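Long-range contacts in cell division protein FtsZ 1 (Methanocaldococcus jannaschii, PDB 2VAP), which probably forms the GTP-dependent contractile Z ring at the future division site, as a tubulin homologue that binds GTP and acts as a GTPase: residues I190-L195 / V210-L215; A249-E255 / R332-T338. Numbering follows the deposited sequence.

How the contacts relate
FtsZ illustrates how one long helix can serve two domains at once. Along the chain contact 1 closes before contact 2 opens, and their centres lie about 12 Å apart. Contact 1 joins the end of strand 186-191, outermost in the parallel sheet of the GTPase domain, to helix 204-227; contact 2 pairs strands 249-256 and 331-338 of the mixed sheet of the C-terminal domain. The two meet directly: CD1 of I251 lies 3.9 Å from CG1 of V214 and 3.9 Å from CD1 of I190. Helix 204-227, the central helix of the tubulin/FtsZ fold, thus carries nucleotide-binding D212 while its V214 packs against the C-terminal sheet.

Contact 1: I190-L195 / V210-L215; sequences IPNEKL and VADEVL. With GDP (guanosine-5'-diphosphate), chain B.
Residues 190-195 leave a β-strand and turn beside a helix, and I190 and L195, on the two sides of the turn, supply most of their packing. I190 and P191 are extended (phi/psi -115/110 and -80/109) and finish strand 186-191. I190, with chi1 m and chi2 t, points its CA-CB bond at the helix: its CG2 lies 4.0 Å from CG1 of V214, and its CD1 4.2 Å from CD2 of L215. The chain then coils through helical phi/psi values at 192-194, with K194 N bonded to P191 O (3.1 Å) and L195 N to N192 O (2.9 Å). N192 leaves sideways, but its amide turns in: ND2 comes 3.9 Å from CB of A211 and makes a weak 3.1 Å bond to a water, which donates to O of A211 at 3.1 Å. L195 (m, t) returns to the interface, its CD1 3.8 Å from CB of A211 and its CD2 3.7 Å from CG2 of V214 and 4.3 Å from CG1 of V210.

Residues 210-215 are regular helix, with A211 closest in CA register to N192 (6.7 Å) and L215 to I190 (8.2 Å). V210, A211 and V214 point toward 190-195, while D212 turns to the nucleotide: in FtsZ this single carboxylate oxygen, OD1, accepts from both N1 and N2 of GDP at 2.7 Å. CB of A211 approaches N2 of GDP to 3.5 Å. A guanine-binding helix packed beside a Rossmann-like sheet is common to the tubulin/FtsZ GTPase fold.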
loop_
_atom_site.group_PDB
_atom_site.type_symbol
_atom_site.label_atom_id
_atom_site.label_comp_id
_atom_site.label_asym_id
_atom_site.label_seq_id
_atom_site.Cartn_x
_atom_site.Cartn_y
_atom_site.Cartn_z
ATOM N N ILE A 190 -4.721 -4.911 5.028
ATOM C CA ILE A 190 -5.178 -6.046 4.231
ATOM C C ILE A 190 -5.216 -7.299 5.109
ATOM O O ILE A 190 -4.169 -7.808 5.508
ATOM C CB ILE A 190 -4.260 -6.291 3.002
ATOM C CG1 ILE A 190 -4.168 -5.031 2.134
ATOM C CG2 ILE A 190 -4.757 -7.487 2.181
ATOM C CD1 ILE A 190 -2.954 -4.995 1.215
ATOM N N PRO A 191 -6.426 -7.796 5.423
ATOM C CA PRO A 191 -6.502 -9.017 6.223
ATOM C C PRO A 191 -6.283 -10.258 5.358
ATOM O O PRO A 191 -7.146 -10.609 4.547
ATOM C CB PRO A 191 -7.920 -8.974 6.804
ATOM C CG PRO A 191 -8.707 -8.092 5.886
ATOM C CD PRO A 191 -7.757 -7.273 5.060
ATOM N N ASN A 192 -5.126 -10.903 5.524
ATOM C CA ASN A 192 -4.783 -12.102 4.751
ATOM C C ASN A 192 -5.828 -13.213 4.847
ATOM O O ASN A 192 -6.030 -13.955 3.890
ATOM C CB ASN A 192 -3.406 -12.651 5.146
ATOM C CG ASN A 192 -2.249 -11.882 4.513
ATOM O OD1 ASN A 192 -1.096 -12.043 4.917
ATOM N ND2 ASN A 192 -2.548 -11.055 3.517
ATOM N N GLU A 193 -6.493 -13.315 5.996
ATOM C CA GLU A 193 -7.523 -14.336 6.203
ATOM C C GLU A 193 -8.620 -14.283 5.134
ATOM O O GLU A 193 -9.133 -15.323 4.714
ATOM C CB GLU A 193 -8.122 -14.231 7.612
ATOM C CG GLU A 193 -9.133 -15.330 7.974
ATOM C CD GLU A 193 -8.536 -16.737 8.017
ATOM O OE1 GLU A 193 -7.293 -16.884 7.983
ATOM O OE2 GLU A 193 -9.321 -17.706 8.096
ATOM N N LYS A 194 -8.954 -13.075 4.683
ATOM C CA LYS A 194 -9.992 -12.890 3.664
ATOM C C LYS A 194 -9.574 -13.381 2.272
ATOM O O LYS A 194 -10.425 -13.561 1.397
ATOM C CB LYS A 194 -10.459 -11.429 3.608
ATOM C CG LYS A 194 -11.044 -10.889 4.920
ATOM C CD LYS A 194 -12.219 -11.718 5.450
ATOM C CE LYS A 194 -13.517 -11.403 4.726
ATOM N NZ LYS A 194 -14.698 -11.979 5.427
ATOM N N LEU A 195 -8.275 -13.607 2.075
ATOM C CA LEU A 195 -7.777 -14.195 0.828
ATOM C C LEU A 195 -8.302 -15.617 0.640
ATOM O O LEU A 195 -8.434 -16.092 -0.489
ATOM C CB LEU A 195 -6.245 -14.193 0.786
ATOM C CG LEU A 195 -5.529 -12.840 0.794
ATOM C CD1 LEU A 195 -4.045 -13.040 1.034
ATOM C CD2 LEU A 195 -5.769 -12.079 -0.501
ATOM N N VAL A 210 -0.177 -15.579 -3.101
ATOM C CA VAL A 210 -1.359 -14.772 -3.413
ATOM C C VAL A 210 -1.285 -13.451 -2.644
ATOM O O VAL A 210 -1.569 -12.385 -3.197
ATOM C CB VAL A 210 -2.679 -15.530 -3.095
ATOM C CG1 VAL A 210 -3.897 -14.645 -3.342
ATOM C CG2 VAL A 210 -2.779 -16.803 -3.931
ATOM N N ALA A 211 -0.882 -13.533 -1.375
ATOM C CA ALA A 211 -0.677 -12.353 -0.534
ATOM C C ALA A 211 0.375 -11.415 -1.127
ATOM O O ALA A 211 0.245 -10.192 -1.034
ATOM C CB ALA A 211 -0.293 -12.765 0.882
ATOM N N ASP A 212 1.407 -11.999 -1.739
ATOM C CA ASP A 212 2.433 -11.240 -2.457
ATOM C C ASP A 212 1.822 -10.392 -3.566
ATOM O O ASP A 212 2.080 -9.191 -3.650
ATOM C CB ASP A 212 3.481 -12.177 -3.065
ATOM C CG ASP A 212 4.381 -12.816 -2.025
ATOM O OD1 ASP A 212 4.469 -12.295 -0.895
ATOM O OD2 ASP A 212 5.014 -13.841 -2.351
ATOM N N GLU A 213 1.008 -11.032 -4.406
ATOM C CA GLU A 213 0.374 -10.376 -5.550
ATOM C C GLU A 213 -0.545 -9.236 -5.125
ATOM O O GLU A 213 -0.573 -8.183 -5.765
ATOM C CB GLU A 213 -0.410 -11.391 -6.394
ATOM C CG GLU A 213 0.443 -12.475 -7.051
ATOM C CD GLU A 213 1.424 -11.934 -8.082
ATOM O OE1 GLU A 213 2.563 -12.445 -8.135
ATOM O OE2 GLU A 213 1.063 -11.004 -8.836
ATOM N N VAL A 214 -1.288 -9.453 -4.042
ATOM C CA VAL A 214 -2.213 -8.452 -3.513
ATOM C C VAL A 214 -1.457 -7.236 -2.973
ATOM O O VAL A 214 -1.832 -6.095 -3.255
ATOM C CB VAL A 214 -3.157 -9.062 -2.441
ATOM C CG1 VAL A 214 -3.961 -7.983 -1.730
ATOM C CG2 VAL A 214 -4.091 -10.081 -3.084
ATOM N N LEU A 215 -0.388 -7.487 -2.218
ATOM C CA LEU A 215 0.477 -6.419 -1.708
ATOM C C LEU A 215 1.102 -5.602 -2.838
ATOM O O LEU A 215 1.135 -4.372 -2.772
ATOM C CB LEU A 215 1.572 -6.985 -0.800
ATOM C CG LEU A 215 1.263 -7.150 0.689
ATOM C CD1 LEU A 215 2.300 -8.051 1.348
ATOM C CD2 LEU A 215 1.192 -5.797 1.397
HETATM P PB GDP B . 9.506 -10.605 10.161
HETATM O O1B GDP B . 9.994 -10.885 11.562
HETATM O O2B GDP B . 10.657 -10.738 9.192
HETATM O O3B GDP B . 8.941 -9.207 10.102
HETATM O O3A GDP B . 8.358 -11.681 9.820
HETATM P PA GDP B . 7.863 -12.028 8.327
HETATM O O1A GDP B . 7.901 -10.822 7.422
HETATM O O2A GDP B . 8.647 -13.182 7.747
HETATM O "O5'" GDP B . 6.344 -12.486 8.577
HETATM C "C5'" GDP B . 5.424 -11.600 9.206
HETATM C "C4'" GDP B . 4.030 -11.849 8.653
HETATM O "O4'" GDP B . 4.029 -11.676 7.233
HETATM C "C3'" GDP B . 3.572 -13.275 8.910
HETATM O "O3'" GDP B . 2.816 -13.371 10.122
HETATM C "C2'" GDP B . 2.760 -13.632 7.681
HETATM O "O2'" GDP B . 1.382 -13.312 7.882
HETATM C "C1'" GDP B . 3.309 -12.731 6.589
HETATM N N9 GDP B . 4.211 -13.464 5.659
HETATM C C8 GDP B . 5.151 -14.384 5.966
HETATM N N7 GDP B . 5.785 -14.833 4.849
HETATM C C5 GDP B . 5.247 -14.188 3.797
HETATM C C6 GDP B . 5.442 -14.175 2.325
HETATM O O6 GDP B . 6.298 -14.908 1.783
HETATM N N1 GDP B . 4.671 -13.352 1.592
HETATM C C2 GDP B . 3.740 -12.548 2.146
HETATM N N2 GDP B . 2.998 -11.743 1.348
HETATM N N3 GDP B . 3.510 -12.511 3.484
HETATM C C4 GDP B . 4.216 -13.290 4.339
HETATM O O HOH W 1 -2.126 -9.557 0.818
#

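Contact 2: A249-E255 / R332-T338; sequences AMIGIGE and RVLLVIT
Antiparallel pairing can be followed here through R332, A249 and G252. Strands 249-255 and 332-338, extended throughout, belong to the mixed four-stranded sheet of the FtsZ C-terminal domain, with 249-256 outermost; they run 162° apart, 4.6 Å between axes at closest approach. G252 sits at the middle in a hydrogen-bonded pair with L335: its N reaches O of L335 and its O accepts from N of L335, both at 2.8 Å. Likewise M250 N bonds to I337 O (3.0 Å) and I337 N to M250 O (2.9 Å), G254 N to V333 O (3.0 Å) and V333 N to G254 O (2.8 Å).

Between these pairs lie non-hydrogen-bonded I251-V336 and I253-L334; E255-R332 follows beyond G254-V333. A249 sets CA 3.1 Å from O of I337, a CA-H...O contact, and CB 4.2 Å from CG1 of V336. On that face CG2 of I251 (chi1 p) lies 3.8 Å from CG2 of V336; helix 204-227 packs there through V214, A218 and L222. R332 (chi1 and chi2 t) holds NE 3.7 Å from OE1 of E255, a long salt bridge. Backbone bonding thus fixes the register, apolar side chains bind sheet to helix, and charge adds a looser tie at E255-R332.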
loop_
_atom_site.group_PDB
_atom_site.type_symbol
_atom_site.label_atom_id
_atom_site.label_comp_id
_atom_site.label_asym_id
_atom_site.label_seq_id
_atom_site.Cartn_x
_atom_site.Cartn_y
_atom_site.Cartn_z
ATOM N N ALA A 249 -7.911 2.454 6.307
ATOM C CA ALA A 249 -8.300 2.182 4.929
ATOM C C ALA A 249 -8.238 0.693 4.607
ATOM O O ALA A 249 -7.464 -0.051 5.211
ATOM C CB ALA A 249 -7.425 2.970 3.964
ATOM N N MET A 250 -9.073 0.271 3.661
ATOM C CA MET A 250 -9.072 -1.105 3.165
ATOM C C MET A 250 -9.191 -1.110 1.645
ATOM O O MET A 250 -9.627 -0.120 1.048
ATOM C CB MET A 250 -10.204 -1.918 3.800
ATOM C CG MET A 250 -9.992 -2.221 5.275
ATOM S SD MET A 250 -11.368 -3.120 6.007
ATOM C CE MET A 250 -10.965 -2.989 7.746
ATOM N N ILE A 251 -8.800 -2.219 1.022
ATOM C CA ILE A 251 -8.777 -2.303 -0.439
ATOM C C ILE A 251 -9.786 -3.291 -1.018
ATOM O O ILE A 251 -10.219 -4.230 -0.345
ATOM C CB ILE A 251 -7.356 -2.626 -0.998
ATOM C CG1 ILE A 251 -6.943 -4.071 -0.677
ATOM C CG2 ILE A 251 -6.330 -1.614 -0.487
ATOM C CD1 ILE A 251 -5.745 -4.571 -1.477
ATOM N N GLY A 252 -10.155 -3.049 -2.271
ATOM C CA GLY A 252 -10.942 -3.980 -3.065
ATOM C C GLY A 252 -10.315 -4.094 -4.441
ATOM O O GLY A 252 -9.979 -3.080 -5.059
ATOM N N ILE A 253 -10.137 -5.325 -4.909
ATOM C CA ILE A 253 -9.567 -5.577 -6.232
ATOM C C ILE A 253 -10.544 -6.376 -7.091
ATOM O O ILE A 253 -11.105 -7.379 -6.643
ATOM C CB ILE A 253 -8.196 -6.311 -6.151
ATOM C CG1 ILE A 253 -7.197 -5.502 -5.314
ATOM C CG2 ILE A 253 -7.627 -6.567 -7.552
ATOM C CD1 ILE A 253 -5.963 -6.284 -4.881
ATOM N N GLY A 254 -10.744 -5.914 -8.321
ATOM C CA GLY A 254 -11.590 -6.606 -9.284
ATOM C C GLY A 254 -10.968 -6.632 -10.664
ATOM O O GLY A 254 -10.255 -5.705 -11.048
ATOM N N GLU A 255 -11.232 -7.705 -11.406
ATOM C CA GLU A 255 -10.747 -7.838 -12.779
ATOM C C GLU A 255 -11.734 -8.616 -13.647
ATOM O O GLU A 255 -12.405 -9.533 -13.168
ATOM C CB GLU A 255 -9.354 -8.480 -12.824
ATOM C CG GLU A 255 -9.243 -9.857 -12.168
ATOM C CD GLU A 255 -7.876 -10.497 -12.356
ATOM O OE1 GLU A 255 -6.874 -9.761 -12.496
ATOM O OE2 GLU A 255 -7.804 -11.744 -12.357
ATOM N N ARG A 332 -8.629 -4.019 -14.824
ATOM C CA ARG A 332 -8.441 -4.218 -13.391
ATOM C C ARG A 332 -8.777 -2.936 -12.634
ATOM O O ARG A 332 -8.377 -1.842 -13.040
ATOM C CB ARG A 332 -7.002 -4.652 -13.098
ATOM C CG ARG A 332 -6.736 -5.065 -11.652
ATOM C CD ARG A 332 -5.274 -5.431 -11.437
ATOM N NE ARG A 332 -4.904 -6.671 -12.117
ATOM C CZ ARG A 332 -3.664 -7.149 -12.203
ATOM N NH1 ARG A 332 -2.648 -6.495 -11.653
ATOM N NH2 ARG A 332 -3.439 -8.286 -12.846
ATOM N N VAL A 333 -9.517 -3.079 -11.539
ATOM C CA VAL A 333 -9.884 -1.941 -10.700
ATOM C C VAL A 333 -9.329 -2.114 -9.288
ATOM O O VAL A 333 -9.616 -3.109 -8.617
ATOM C CB VAL A 333 -11.425 -1.728 -10.655
ATOM C CG1 VAL A 333 -11.806 -0.662 -9.628
ATOM C CG2 VAL A 333 -11.953 -1.343 -12.031
ATOM N N LEU A 334 -8.517 -1.151 -8.860
ATOM C CA LEU A 334 -8.084 -1.065 -7.471
ATOM C C LEU A 334 -8.875 0.026 -6.763
ATOM O O LEU A 334 -8.882 1.185 -7.190
ATOM C CB LEU A 334 -6.579 -0.790 -7.359
ATOM C CG LEU A 334 -6.048 -0.482 -5.949
ATOM C CD1 LEU A 334 -6.100 -1.709 -5.035
ATOM C CD2 LEU A 334 -4.636 0.082 -6.005
ATOM N N LEU A 335 -9.545 -0.363 -5.685
ATOM C CA LEU A 335 -10.310 0.562 -4.867
ATOM C C LEU A 335 -9.701 0.621 -3.471
ATOM O O LEU A 335 -9.513 -0.412 -2.828
ATOM C CB LEU A 335 -11.775 0.113 -4.800
ATOM C CG LEU A 335 -12.787 0.947 -4.010
ATOM C CD1 LEU A 335 -13.014 2.308 -4.651
ATOM C CD2 LEU A 335 -14.100 0.190 -3.887
ATOM N N VAL A 336 -9.374 1.830 -3.020
ATOM C CA VAL A 336 -8.885 2.042 -1.661
ATOM C C VAL A 336 -9.864 2.958 -0.935
ATOM O O VAL A 336 -9.974 4.144 -1.250
ATOM C CB VAL A 336 -7.448 2.632 -1.631
ATOM C CG1 VAL A 336 -6.977 2.833 -0.193
ATOM C CG2 VAL A 336 -6.477 1.729 -2.382
ATOM N N ILE A 337 -10.578 2.384 0.028
ATOM C CA ILE A 337 -11.625 3.079 0.768
ATOM C C ILE A 337 -11.069 3.590 2.097
ATOM O O ILE A 337 -10.517 2.813 2.875
ATOM C CB ILE A 337 -12.836 2.132 1.008
ATOM C CG1 ILE A 337 -13.484 1.714 -0.324
ATOM C CG2 ILE A 337 -13.849 2.748 1.956
ATOM C CD1 ILE A 337 -14.177 2.833 -1.089
ATOM N N THR A 338 -11.224 4.888 2.354
ATOM C CA THR A 338 -10.628 5.522 3.537
ATOM C C THR A 338 -11.661 5.994 4.563
ATOM O O THR A 338 -12.845 6.143 4.249
ATOM C CB THR A 338 -9.718 6.718 3.153
ATOM O OG1 THR A 338 -10.505 7.752 2.548
ATOM C CG2 THR A 338 -8.617 6.285 2.188
#